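Local atomic coordinates of putative tetR-family transcriptional regulator (Streptomyces coelicolor, PDB entry 3FIW), a protein that probably binds regulatory DNA as a dimeric TetR-family repressor and so controls transcription. Residues T48-L51 and A52-G56; F66-K69 and R70-L73; G98-L101 and R102-S106; R132-R135 and K136-L140. All blocks are in the same frame, centred on the assembly; numbering follows the deposited sequence.

How the contacts relate
All four contacts lie within single helices or at a helix start and are partly buried: L51, L72, W99 and M137 face inward, charged groups toward the surface. Contacts 1 and 2 belong to the DNA-binding domain and meet where L51 CD2 packs on L72 CD1 at 3.9 Å. Contacts 3 and 4, in the C-terminal domain, join helix 96-112 to helix 130-142; N103 OD1 and K136 NZ lie 3.1 Å apart, a probable hydrogen bond. Contact 1 pairs arginines and leucines; contact 2 is a helix start with a capping hydroxyl. Contact 3 is the more aromatic and alone reaches the second subunit; contact 4 adds water-bridged cations and a weak salt bridge.

Contact 1: T48-L51 and A52-G56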
loop_
_atom_site.group_PDB
_atom_site.type_symbol
_atom_site.label_atom_id
_atom_site.label_comp_id
_atom_site.label_asym_id
_atom_site.label_seq_id
_atom_site.Cartn_x
_atom_site.Cartn_y
_atom_site.Cartn_z
ATOM N N THR A 48 -9.918 -15.993 -16.789
ATOM C CA THR A 48 -10.618 -17.255 -16.834
ATOM C C THR A 48 -10.142 -18.110 -18.002
ATOM O O THR A 48 -9.885 -19.316 -17.835
ATOM C CB THR A 48 -12.115 -16.995 -16.917
ATOM O OG1 THR A 48 -12.446 -16.092 -15.850
ATOM C CG2 THR A 48 -12.906 -18.290 -16.752
ATOM N N ARG A 49 -10.002 -17.501 -19.171
ATOM C CA ARG A 49 -9.591 -18.290 -20.312
ATOM C C ARG A 49 -8.191 -18.896 -20.113
ATOM O O ARG A 49 -7.959 -20.062 -20.446
ATOM C CB ARG A 49 -9.841 -17.562 -21.666
ATOM C CG ARG A 49 -8.673 -16.981 -22.388
ATOM C CD ARG A 49 -8.227 -17.831 -23.588
ATOM N NE ARG A 49 -7.062 -17.222 -24.252
ATOM C CZ ARG A 49 -5.823 -17.161 -23.735
ATOM N NH1 ARG A 49 -5.540 -17.697 -22.549
ATOM N NH2 ARG A 49 -4.843 -16.567 -24.415
ATOM N N ARG A 50 -7.292 -18.147 -19.494
ATOM C CA ARG A 50 -5.936 -18.618 -19.307
ATOM C C ARG A 50 -5.879 -19.712 -18.229
ATOM O O ARG A 50 -5.159 -20.709 -18.382
ATOM C CB ARG A 50 -5.055 -17.426 -18.932
ATOM C CG ARG A 50 -3.724 -17.396 -19.613
ATOM C CD ARG A 50 -3.267 -15.968 -19.682
ATOM N NE ARG A 50 -2.064 -15.839 -20.493
ATOM C CZ ARG A 50 -1.514 -14.681 -20.832
ATOM N NH1 ARG A 50 -2.057 -13.535 -20.420
ATOM N NH2 ARG A 50 -0.416 -14.674 -21.577
ATOM N N LEU A 51 -6.654 -19.541 -17.157
ATOM C CA LEU A 51 -6.790 -20.548 -16.133
ATOM C C LEU A 51 -7.388 -21.841 -16.699
ATOM O O LEU A 51 -6.888 -22.939 -16.408
ATOM C CB LEU A 51 -7.626 -20.000 -14.955
ATOM C CG LEU A 51 -8.096 -20.902 -13.804
ATOM C CD1 LEU A 51 -6.951 -21.555 -13.043
ATOM C CD2 LEU A 51 -8.938 -20.073 -12.875
ATOM N N ALA A 52 -8.455 -21.710 -17.500
ATOM C CA ALA A 52 -9.085 -22.867 -18.135
ATOM C C ALA A 52 -8.028 -23.699 -18.859
ATOM O O ALA A 52 -7.960 -24.915 -18.707
ATOM C CB ALA A 52 -10.158 -22.434 -19.111
ATOM N N LYS A 53 -7.208 -23.010 -19.638
ATOM C CA LYS A 53 -6.202 -23.631 -20.475
ATOM C C LYS A 53 -5.120 -24.310 -19.635
ATOM O O LYS A 53 -4.765 -25.426 -19.929
ATOM C CB LYS A 53 -5.663 -22.572 -21.445
ATOM C CG LYS A 53 -4.207 -22.659 -21.774
ATOM C CD LYS A 53 -3.975 -23.329 -23.116
ATOM C CE LYS A 53 -2.567 -23.025 -23.569
ATOM N NZ LYS A 53 -2.207 -21.651 -23.087
ATOM N N ARG A 54 -4.617 -23.646 -18.590
ATOM C CA ARG A 54 -3.736 -24.280 -17.576
ATOM C C ARG A 54 -4.312 -25.589 -17.043
ATOM O O ARG A 54 -3.576 -26.535 -16.785
ATOM C CB ARG A 54 -3.461 -23.341 -16.370
ATOM C CG ARG A 54 -2.079 -22.612 -16.349
ATOM C CD ARG A 54 -1.459 -22.502 -17.766
ATOM N NE ARG A 54 -0.864 -21.199 -18.129
ATOM C CZ ARG A 54 -1.355 -20.363 -19.065
ATOM N NH1 ARG A 54 -2.474 -20.663 -19.720
ATOM N NH2 ARG A 54 -0.729 -19.210 -19.344
ATOM N N LEU A 55 -5.631 -25.612 -16.858
ATOM C CA LEU A 55 -6.339 -26.762 -16.280
ATOM C C LEU A 55 -6.633 -27.814 -17.344
ATOM O O LEU A 55 -6.931 -28.944 -17.006
ATOM C CB LEU A 55 -7.644 -26.311 -15.591
ATOM C CG LEU A 55 -7.601 -25.516 -14.261
ATOM C CD1 LEU A 55 -8.946 -24.947 -13.954
ATOM C CD2 LEU A 55 -7.181 -26.393 -13.112
ATOM N N GLY A 56 -6.543 -27.422 -18.617
ATOM C CA GLY A 56 -6.913 -28.249 -19.756
ATOM C C GLY A 56 -8.415 -28.460 -19.888
ATOM O O GLY A 56 -8.870 -29.543 -20.291
#
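R50 and R54, one turn apart, lie side by side on helix 48-55, as do L51 and L55. Four backbone bonds run from residue i+4 back to residue i along this turn. They go from A52 N to T48 O, from K53 N to R49 O, from R54 N to R50 O and from L55 N to L51 O; the third is nearly straight, with an N-H...O angle of 175° and R54 N 3.0 Å from R50 O. The helix closes at G56 in a Schellman motif, where positive phi favours glycine.

The apolar part is small: L51 CD1 meets L55 CD1 at 4.0 Å. With its CG anti to the backbone N (chi1 172°), L51 runs alongside L55, and both point the same way.

The charged part is a pair of like groups. R54 bends at chi2 and chi3, which brings its guanidinium alongside the aliphatic part of R50, and both R54 NH1 and R54 NH2 come within 3.5 Å of R50 CG. The two guanidinium planes are 75° apart, hence not stacked, although R50 NE and R54 NH2 are only 3.8 Å from each other. With an alanine in place of R54, this guanidinium and its contact with L37 are gone, and the R50 chain would probably be freer to turn.

This helix falls in the predicted helix-turn-helix motif. Its inner side, with L51 and L55, rests on V30 of helix 27-41 and L62 of helix 60-63, while R54 reaches L37 of helix 27-41.

Contact 2: F66-K69 and R70-L73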
loop_
_atom_site.group_PDB
_atom_site.type_symbol
_atom_site.label_atom_id
_atom_site.label_comp_id
_atom_site.label_asym_id
_atom_site.label_seq_id
_atom_site.Cartn_x
_atom_site.Cartn_y
_atom_site.Cartn_z
ATOM N N PHE A 66 -16.806 -19.636 -10.827
ATOM C CA PHE A 66 -16.627 -18.208 -10.691
ATOM C C PHE A 66 -17.343 -17.545 -11.795
ATOM O O PHE A 66 -16.934 -17.604 -12.952
ATOM C CB PHE A 66 -15.128 -17.852 -10.715
ATOM C CG PHE A 66 -14.365 -18.524 -9.633
ATOM C CD1 PHE A 66 -14.709 -18.308 -8.283
ATOM C CD2 PHE A 66 -13.364 -19.423 -9.932
ATOM C CE1 PHE A 66 -14.036 -18.972 -7.261
ATOM C CE2 PHE A 66 -12.663 -20.077 -8.911
ATOM C CZ PHE A 66 -13.019 -19.857 -7.575
ATOM N N ARG A 67 -18.448 -16.930 -11.429
ATOM C CA ARG A 67 -19.386 -16.375 -12.388
ATOM C C ARG A 67 -18.690 -15.247 -13.128
ATOM O O ARG A 67 -18.970 -15.021 -14.319
ATOM C CB ARG A 67 -20.566 -15.821 -11.635
ATOM C CG ARG A 67 -21.895 -15.913 -12.281
ATOM C CD ARG A 67 -22.826 -14.996 -11.540
ATOM N NE ARG A 67 -24.142 -15.586 -11.295
ATOM C CZ ARG A 67 -24.435 -16.411 -10.274
ATOM N NH1 ARG A 67 -23.496 -16.770 -9.398
ATOM N NH2 ARG A 67 -25.672 -16.895 -10.128
ATOM N N THR A 68 -17.761 -14.571 -12.424
ATOM C CA THR A 68 -17.077 -13.377 -12.920
ATOM C C THR A 68 -15.632 -13.433 -12.539
ATOM O O THR A 68 -15.275 -14.169 -11.644
ATOM C CB THR A 68 -17.665 -12.095 -12.285
ATOM O OG1 THR A 68 -17.705 -12.280 -10.864
ATOM C CG2 THR A 68 -19.087 -11.870 -12.773
ATOM N N LYS A 69 -14.806 -12.673 -13.249
ATOM C CA LYS A 69 -13.402 -12.461 -12.904
ATOM C C LYS A 69 -13.272 -11.836 -11.521
ATOM O O LYS A 69 -12.405 -12.227 -10.751
ATOM C CB LYS A 69 -12.727 -11.525 -13.905
ATOM C CG LYS A 69 -11.178 -11.533 -13.850
ATOM C CD LYS A 69 -10.665 -10.181 -14.365
ATOM C CE LYS A 69 -9.315 -10.254 -15.096
ATOM N NZ LYS A 69 -8.134 -10.356 -14.194
ATOM N N ARG A 70 -14.131 -10.868 -11.208
ATOM C CA ARG A 70 -14.222 -10.353 -9.841
ATOM C C ARG A 70 -14.286 -11.477 -8.804
ATOM O O ARG A 70 -13.566 -11.423 -7.824
ATOM C CB ARG A 70 -15.420 -9.386 -9.683
ATOM C CG ARG A 70 -15.499 -8.617 -8.323
ATOM C CD ARG A 70 -16.847 -7.809 -8.137
ATOM N NE ARG A 70 -17.951 -8.693 -7.707
ATOM C CZ ARG A 70 -18.927 -9.180 -8.500
ATOM N NH1 ARG A 70 -18.994 -8.853 -9.803
ATOM N NH2 ARG A 70 -19.854 -10.000 -7.978
ATOM N N ASP A 71 -15.159 -12.470 -8.991
ATOM C CA ASP A 71 -15.339 -13.549 -7.987
ATOM C C ASP A 71 -14.124 -14.510 -7.877
ATOM O O ASP A 71 -13.850 -15.059 -6.810
ATOM C CB ASP A 71 -16.572 -14.398 -8.284
ATOM C CG ASP A 71 -17.848 -13.624 -8.202
ATOM O OD1 ASP A 71 -17.819 -12.456 -7.823
ATOM O OD2 ASP A 71 -18.895 -14.180 -8.557
ATOM N N LEU A 72 -13.462 -14.724 -9.022
ATOM C CA LEU A 72 -12.222 -15.462 -9.102
ATOM C C LEU A 72 -11.138 -14.781 -8.254
ATOM O O LEU A 72 -10.566 -15.402 -7.372
ATOM C CB LEU A 72 -11.775 -15.571 -10.576
ATOM C CG LEU A 72 -10.397 -16.211 -10.714
ATOM C CD1 LEU A 72 -10.395 -17.680 -10.166
ATOM C CD2 LEU A 72 -9.917 -16.132 -12.155
ATOM N N LEU A 73 -10.860 -13.504 -8.525
ATOM C CA LEU A 73 -9.939 -12.698 -7.691
ATOM C C LEU A 73 -10.193 -12.718 -6.171
ATOM O O LEU A 73 -9.255 -12.879 -5.409
ATOM C CB LEU A 73 -9.890 -11.247 -8.203
ATOM C CG LEU A 73 -9.284 -11.127 -9.618
ATOM C CD1 LEU A 73 -9.201 -9.683 -10.006
ATOM C CD2 LEU A 73 -7.895 -11.777 -9.771
HETATM O O HOH W 1 -19.020 -16.795 -8.838
#
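T68 and D71 meet at the start of helix 69-79, where T68 holds the N-cap position, close to the end of the predicted helix-turn-helix motif, to which F66 still belongs. The capping bond runs from D71 N to T68 OG1, 3.2 Å with an N-H...O angle of 150°. A chi1 of 50° sets OG1 between the backbone N and the carbonyl carbon, turned to the helix end. T68 O accepts from L72 N, and weakly from D71 N, while L73 N bonds K69 O.

Before the cap, F66 packs on the first turn. L72 CA sits over one face of its ring, 4.0 Å from the centroid and 22° off the normal, a CH-pi contact; L72 CD1 adds a touch on F66 CD2 at 3.5 Å. F66 also leans on V30 and I31 of helix 27-41, and K69 NZ bonds V46 O.

Water 1 accepts from R67 N at 2.7 Å and donates to D71 OD2 at 2.6 Å, linking loop to helix. R70 NH2 lies 3.2 Å from D71 OD1, which stands well out of the guanidinium plane, a pairing of charges alone. A carboxylate in the first turn, near the helix's positive end and this guanidinium, is likely to be favoured in its ionised form.

Contact 3: G98-L101 and R102-S106; sequences GWFL and RNTRS
W99 carries N103 on one face and R102 at its edge. N103 CB stands over the six-membered ring, 3.9 Å from its centroid and 15° off the normal, a CH-pi contact. The N103 amide continues the overlap, tilted 20° from the ring plane, with N103 CG 3.7 Å from W99 CZ2. This follows from N103 CG being anti to the backbone N (chi1 -171°), which lays the side chain along the indole. At the ring's edge R102 NH1 approaches W99 CD1 at 3.9 Å. The R102 guanidinium stands almost upright to the indole and turns one face to W99 CA, 3.7 Å above the guanidinium plane. One face of the R105 guanidinium receives L101 CB, whose nearest atom there is R105 NH1 at 3.5 Å.

All of this is one stretch of helix 96-112 in the C-terminal domain, the part that in TetR-family proteins usually serves ligand sensing and dimerisation. W99 packs edge-to-face with F139 of helix 130-142; F100 and T104 pack on helix 147-170 and also touch, in that order, T201 and F193 of the second subunit, where L101 packs on L197 and R105 on F193. The polar ends have partners too, E94 for R102 NH1, K136 for N103 OD1 and E194 of the second subunit for R105 NE.

Regular backbone bonds hold the helix, the shortest from N103 N to W99 O at 2.7 Å. F100 O is gripped twice, by T104 N at 3.2 Å and T104 OG1 at 3.3 Å, from opposite faces of the carbonyl plane.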
loop_
_atom_site.group_PDB
_atom_site.type_symbol
_atom_site.label_atom_id
_atom_site.label_comp_id
_atom_site.label_asym_id
_atom_site.label_seq_id
_atom_site.Cartn_x
_atom_site.Cartn_y
_atom_site.Cartn_z
ATOM N N GLY A 98 7.915 -9.161 20.807
ATOM C CA GLY A 98 8.427 -10.073 19.792
ATOM C C GLY A 98 7.341 -10.721 18.951
ATOM O O GLY A 98 7.532 -10.895 17.749
ATOM N N TRP A 99 6.217 -11.094 19.566
ATOM C CA TRP A 99 5.081 -11.607 18.836
ATOM C C TRP A 99 4.541 -10.542 17.880
ATOM O O TRP A 99 4.284 -10.819 16.702
ATOM C CB TRP A 99 3.949 -12.043 19.746
ATOM C CG TRP A 99 2.703 -12.405 18.915
ATOM C CD1 TRP A 99 2.411 -13.628 18.358
ATOM C CD2 TRP A 99 1.640 -11.514 18.496
ATOM N NE1 TRP A 99 1.234 -13.552 17.639
ATOM C CE2 TRP A 99 0.729 -12.282 17.732
ATOM C CE3 TRP A 99 1.356 -10.166 18.730
ATOM C CZ2 TRP A 99 -0.428 -11.737 17.184
ATOM C CZ3 TRP A 99 0.208 -9.620 18.186
ATOM C CH2 TRP A 99 -0.673 -10.397 17.421
ATOM N N PHE A 100 4.365 -9.324 18.368
ATOM C CA PHE A 100 3.894 -8.247 17.457
ATOM C C PHE A 100 4.730 -8.137 16.171
ATOM O O PHE A 100 4.211 -8.119 15.056
ATOM C CB PHE A 100 3.800 -6.893 18.190
ATOM C CG PHE A 100 3.124 -5.826 17.386
ATOM C CD1 PHE A 100 1.775 -5.602 17.517
ATOM C CD2 PHE A 100 3.840 -5.068 16.470
ATOM C CE1 PHE A 100 1.154 -4.644 16.767
ATOM C CE2 PHE A 100 3.222 -4.114 15.721
ATOM C CZ PHE A 100 1.885 -3.895 15.871
ATOM N N LEU A 101 6.035 -8.043 16.338
ATOM C CA LEU A 101 6.924 -8.042 15.185
ATOM C C LEU A 101 6.715 -9.271 14.332
ATOM O O LEU A 101 6.611 -9.161 13.117
ATOM C CB LEU A 101 8.383 -7.967 15.659
ATOM C CG LEU A 101 8.721 -6.680 16.461
ATOM C CD1 LEU A 101 10.135 -6.783 16.981
ATOM C CD2 LEU A 101 8.569 -5.429 15.633
ATOM N N ARG A 102 6.720 -10.438 14.984
ATOM C CA ARG A 102 6.524 -11.729 14.320
ATOM C C ARG A 102 5.210 -11.788 13.477
ATOM O O ARG A 102 5.225 -12.216 12.294
ATOM C CB ARG A 102 6.618 -12.854 15.355
ATOM C CG ARG A 102 6.870 -14.254 14.781
ATOM C CD ARG A 102 6.859 -15.387 15.845
ATOM N NE ARG A 102 7.511 -14.886 17.035
ATOM C CZ ARG A 102 6.974 -14.931 18.253
ATOM N NH1 ARG A 102 5.777 -15.505 18.419
ATOM N NH2 ARG A 102 7.636 -14.410 19.295
ATOM N N ASN A 103 4.103 -11.316 14.058
ATOM C CA ASN A 103 2.809 -11.222 13.331
ATOM C C ASN A 103 2.821 -10.381 12.024
ATOM O O ASN A 103 2.277 -10.774 10.962
ATOM C CB ASN A 103 1.765 -10.660 14.273
ATOM C CG ASN A 103 0.404 -10.744 13.692
ATOM O OD1 ASN A 103 -0.138 -11.834 13.531
ATOM N ND2 ASN A 103 -0.153 -9.610 13.331
ATOM N N THR A 104 3.474 -9.217 12.096
ATOM C CA THR A 104 3.578 -8.327 10.938
ATOM C C THR A 104 4.539 -8.927 9.902
ATOM O O THR A 104 4.264 -8.843 8.677
ATOM C CB THR A 104 4.110 -6.922 11.338
ATOM O OG1 THR A 104 3.349 -6.424 12.398
ATOM C CG2 THR A 104 3.984 -5.904 10.166
ATOM N N ARG A 105 5.658 -9.493 10.385
ATOM C CA ARG A 105 6.568 -10.276 9.515
ATOM C C ARG A 105 5.834 -11.421 8.823
ATOM O O ARG A 105 6.045 -11.688 7.643
ATOM C CB ARG A 105 7.795 -10.798 10.248
ATOM C CG ARG A 105 8.795 -9.722 10.730
ATOM C CD ARG A 105 9.822 -10.331 11.714
ATOM N NE ARG A 105 10.717 -9.287 12.155
ATOM C CZ ARG A 105 11.228 -9.141 13.386
ATOM N NH1 ARG A 105 10.927 -9.993 14.356
ATOM N NH2 ARG A 105 12.052 -8.099 13.644
ATOM N N SER A 106 4.936 -12.075 9.526
ATOM C CA SER A 106 4.129 -13.112 8.880
ATOM C C SER A 106 3.262 -12.560 7.738
ATOM O O SER A 106 3.174 -13.165 6.653
ATOM C CB SER A 106 3.253 -13.879 9.883
ATOM O OG SER A 106 2.531 -14.906 9.187
#

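Contact 4: R132-R135 and K136-L140; sequences RVRR and KMDFL
K136 and R132, a turn apart on helix 130-142 of the C-terminal domain, share two bridging waters. From its base K136 runs past the carbonyl oxygen of R132: CB is 3.5 Å from R132 O, CG 3.3 Å and CD 3.8 Å from the same oxygen. The chain stays extended beyond CG, passing CE near R132 NH2 and carrying NZ to the waters. Both accept from K136 NZ, which is 2.8 Å from water 3; water 2 also takes a hydrogen from R132 NE and water 3 one from R132 NH2. The waters probably ease the approach of the two positive charges, R132 NH2 and K136 NZ being 4.5 Å apart. Both groups have further acceptors, E87 O for R132 NH2 and N103 OD1 for K136 NZ.

R134 works on another side of the helix. Its chain, bent at chi2 (75°) and chi3, crosses D138 at about a right angle and gives a weak salt-bridging hydrogen bond from R134 NE to D138 OD2, 3.3 Å with an N-H...O angle of 150°. One face of the guanidinium takes M137 CB, and R134 NH2 goes on to a salt bridge with E147 of helix 147-170. With a leucine in place of R134, D138 and E147 would probably be left without this shared positive mate.

M137, modelled as selenomethionine, packs against A150 and Q151 of helix 147-170. Backbone bonds of the usual i+4 to i kind run throughout. The exposed V133 brings CG1 to 4.4 Å from CE of the buried M137, a loose apolar contact.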
loop_
_atom_site.group_PDB
_atom_site.type_symbol
_atom_site.label_atom_id
_atom_site.label_comp_id
_atom_site.label_asym_id
_atom_site.label_seq_id
_atom_site.Cartn_x
_atom_site.Cartn_y
_atom_site.Cartn_z
ATOM N N ARG A 132 -9.734 -15.092 15.213
ATOM C CA ARG A 132 -8.284 -14.878 15.271
ATOM C C ARG A 132 -7.920 -13.435 15.614
ATOM O O ARG A 132 -6.991 -13.196 16.384
ATOM C CB ARG A 132 -7.615 -15.258 13.943
ATOM C CG ARG A 132 -7.546 -16.751 13.685
ATOM C CD ARG A 132 -6.680 -17.066 12.462
ATOM N NE ARG A 132 -5.277 -16.818 12.754
ATOM C CZ ARG A 132 -4.439 -17.729 13.224
ATOM N NH1 ARG A 132 -4.858 -18.979 13.432
ATOM N NH2 ARG A 132 -3.175 -17.390 13.483
ATOM N N VAL A 133 -8.628 -12.472 15.019
ATOM C CA VAL A 133 -8.350 -11.053 15.273
ATOM C C VAL A 133 -8.608 -10.746 16.755
ATOM O O VAL A 133 -7.871 -9.984 17.370
ATOM C CB VAL A 133 -9.185 -10.133 14.346
ATOM C CG1 VAL A 133 -9.041 -8.657 14.743
ATOM C CG2 VAL A 133 -8.799 -10.346 12.864
ATOM N N ARG A 134 -9.637 -11.372 17.321
ATOM C CA ARG A 134 -10.039 -11.127 18.704
ATOM C C ARG A 134 -9.080 -11.773 19.682
ATOM O O ARG A 134 -8.838 -11.230 20.752
ATOM C CB ARG A 134 -11.464 -11.647 18.951
ATOM C CG ARG A 134 -12.056 -11.382 20.357
ATOM C CD ARG A 134 -12.479 -9.914 20.532
ATOM N NE ARG A 134 -11.539 -9.084 21.308
ATOM C CZ ARG A 134 -10.933 -7.972 20.866
ATOM N NH1 ARG A 134 -11.135 -7.511 19.623
ATOM N NH2 ARG A 134 -10.119 -7.298 21.685
ATOM N N ARG A 135 -8.546 -12.938 19.319
ATOM C CA ARG A 135 -7.609 -13.664 20.193
ATOM C C ARG A 135 -6.246 -12.930 20.279
ATOM O O ARG A 135 -5.664 -12.786 21.369
ATOM C CB ARG A 135 -7.435 -15.127 19.747
ATOM C CG ARG A 135 -8.707 -15.988 19.853
ATOM C CD ARG A 135 -8.403 -17.451 20.145
ATOM N NE ARG A 135 -9.590 -18.279 19.912
ATOM C CZ ARG A 135 -10.332 -18.865 20.862
ATOM N NH1 ARG A 135 -10.023 -18.765 22.159
ATOM N NH2 ARG A 135 -11.391 -19.583 20.502
ATOM N N LYS A 136 -5.779 -12.470 19.121
ATOM C CA LYS A 136 -4.582 -11.637 19.004
ATOM C C LYS A 136 -4.748 -10.355 19.806
ATOM O O LYS A 136 -3.876 -9.990 20.582
ATOM C CB LYS A 136 -4.295 -11.328 17.535
ATOM C CG LYS A 136 -3.755 -12.480 16.763
ATOM C CD LYS A 136 -3.539 -12.096 15.296
ATOM C CE LYS A 136 -3.131 -13.312 14.486
ATOM N NZ LYS A 136 -2.970 -12.905 13.083
HETATM N N MSE A 137 -5.887 -9.687 19.644
HETATM C CA MSE A 137 -6.148 -8.482 20.408
HETATM C C MSE A 137 -6.202 -8.732 21.909
HETATM O O MSE A 137 -5.618 -7.951 22.658
HETATM C CB MSE A 137 -7.430 -7.816 19.957
HETATM C CG MSE A 137 -7.433 -6.331 20.254
HETATM SE SE MSE A 137 -6.129 -5.439 19.084
HETATM C CE MSE A 137 -6.835 -5.771 17.263
ATOM N N ASP A 138 -6.895 -9.805 22.342
ATOM C CA ASP A 138 -6.966 -10.201 23.758
ATOM C C ASP A 138 -5.600 -10.435 24.362
ATOM O O ASP A 138 -5.324 -9.993 25.480
ATOM C CB ASP A 138 -7.806 -11.472 23.938
ATOM C CG ASP A 138 -9.309 -11.209 23.828
ATOM O OD1 ASP A 138 -10.071 -12.203 23.621
ATOM O OD2 ASP A 138 -9.709 -10.010 23.951
ATOM N N PHE A 139 -4.744 -11.133 23.622
ATOM C CA PHE A 139 -3.357 -11.325 24.028
ATOM C C PHE A 139 -2.609 -10.013 24.291
ATOM O O PHE A 139 -1.865 -9.922 25.265
ATOM C CB PHE A 139 -2.618 -12.142 22.976
ATOM C CG PHE A 139 -1.141 -12.155 23.169
ATOM C CD1 PHE A 139 -0.559 -12.951 24.175
ATOM C CD2 PHE A 139 -0.332 -11.328 22.401
ATOM C CE1 PHE A 139 0.842 -12.958 24.380
ATOM C CE2 PHE A 139 1.052 -11.326 22.562
ATOM C CZ PHE A 139 1.652 -12.157 23.566
ATOM N N LEU A 140 -2.787 -9.023 23.408
ATOM C CA LEU A 140 -2.107 -7.731 23.525
ATOM C C LEU A 140 -2.657 -6.969 24.734
ATOM O O LEU A 140 -1.915 -6.343 25.491
ATOM C CB LEU A 140 -2.256 -6.900 22.229
ATOM C CG LEU A 140 -1.372 -7.256 21.019
ATOM C CD1 LEU A 140 -1.765 -6.448 19.804
ATOM C CD2 LEU A 140 0.128 -7.033 21.355
HETATM O O HOH W 2 -4.824 -14.659 10.999
HETATM O O HOH W 3 -1.620 -15.157 12.059
#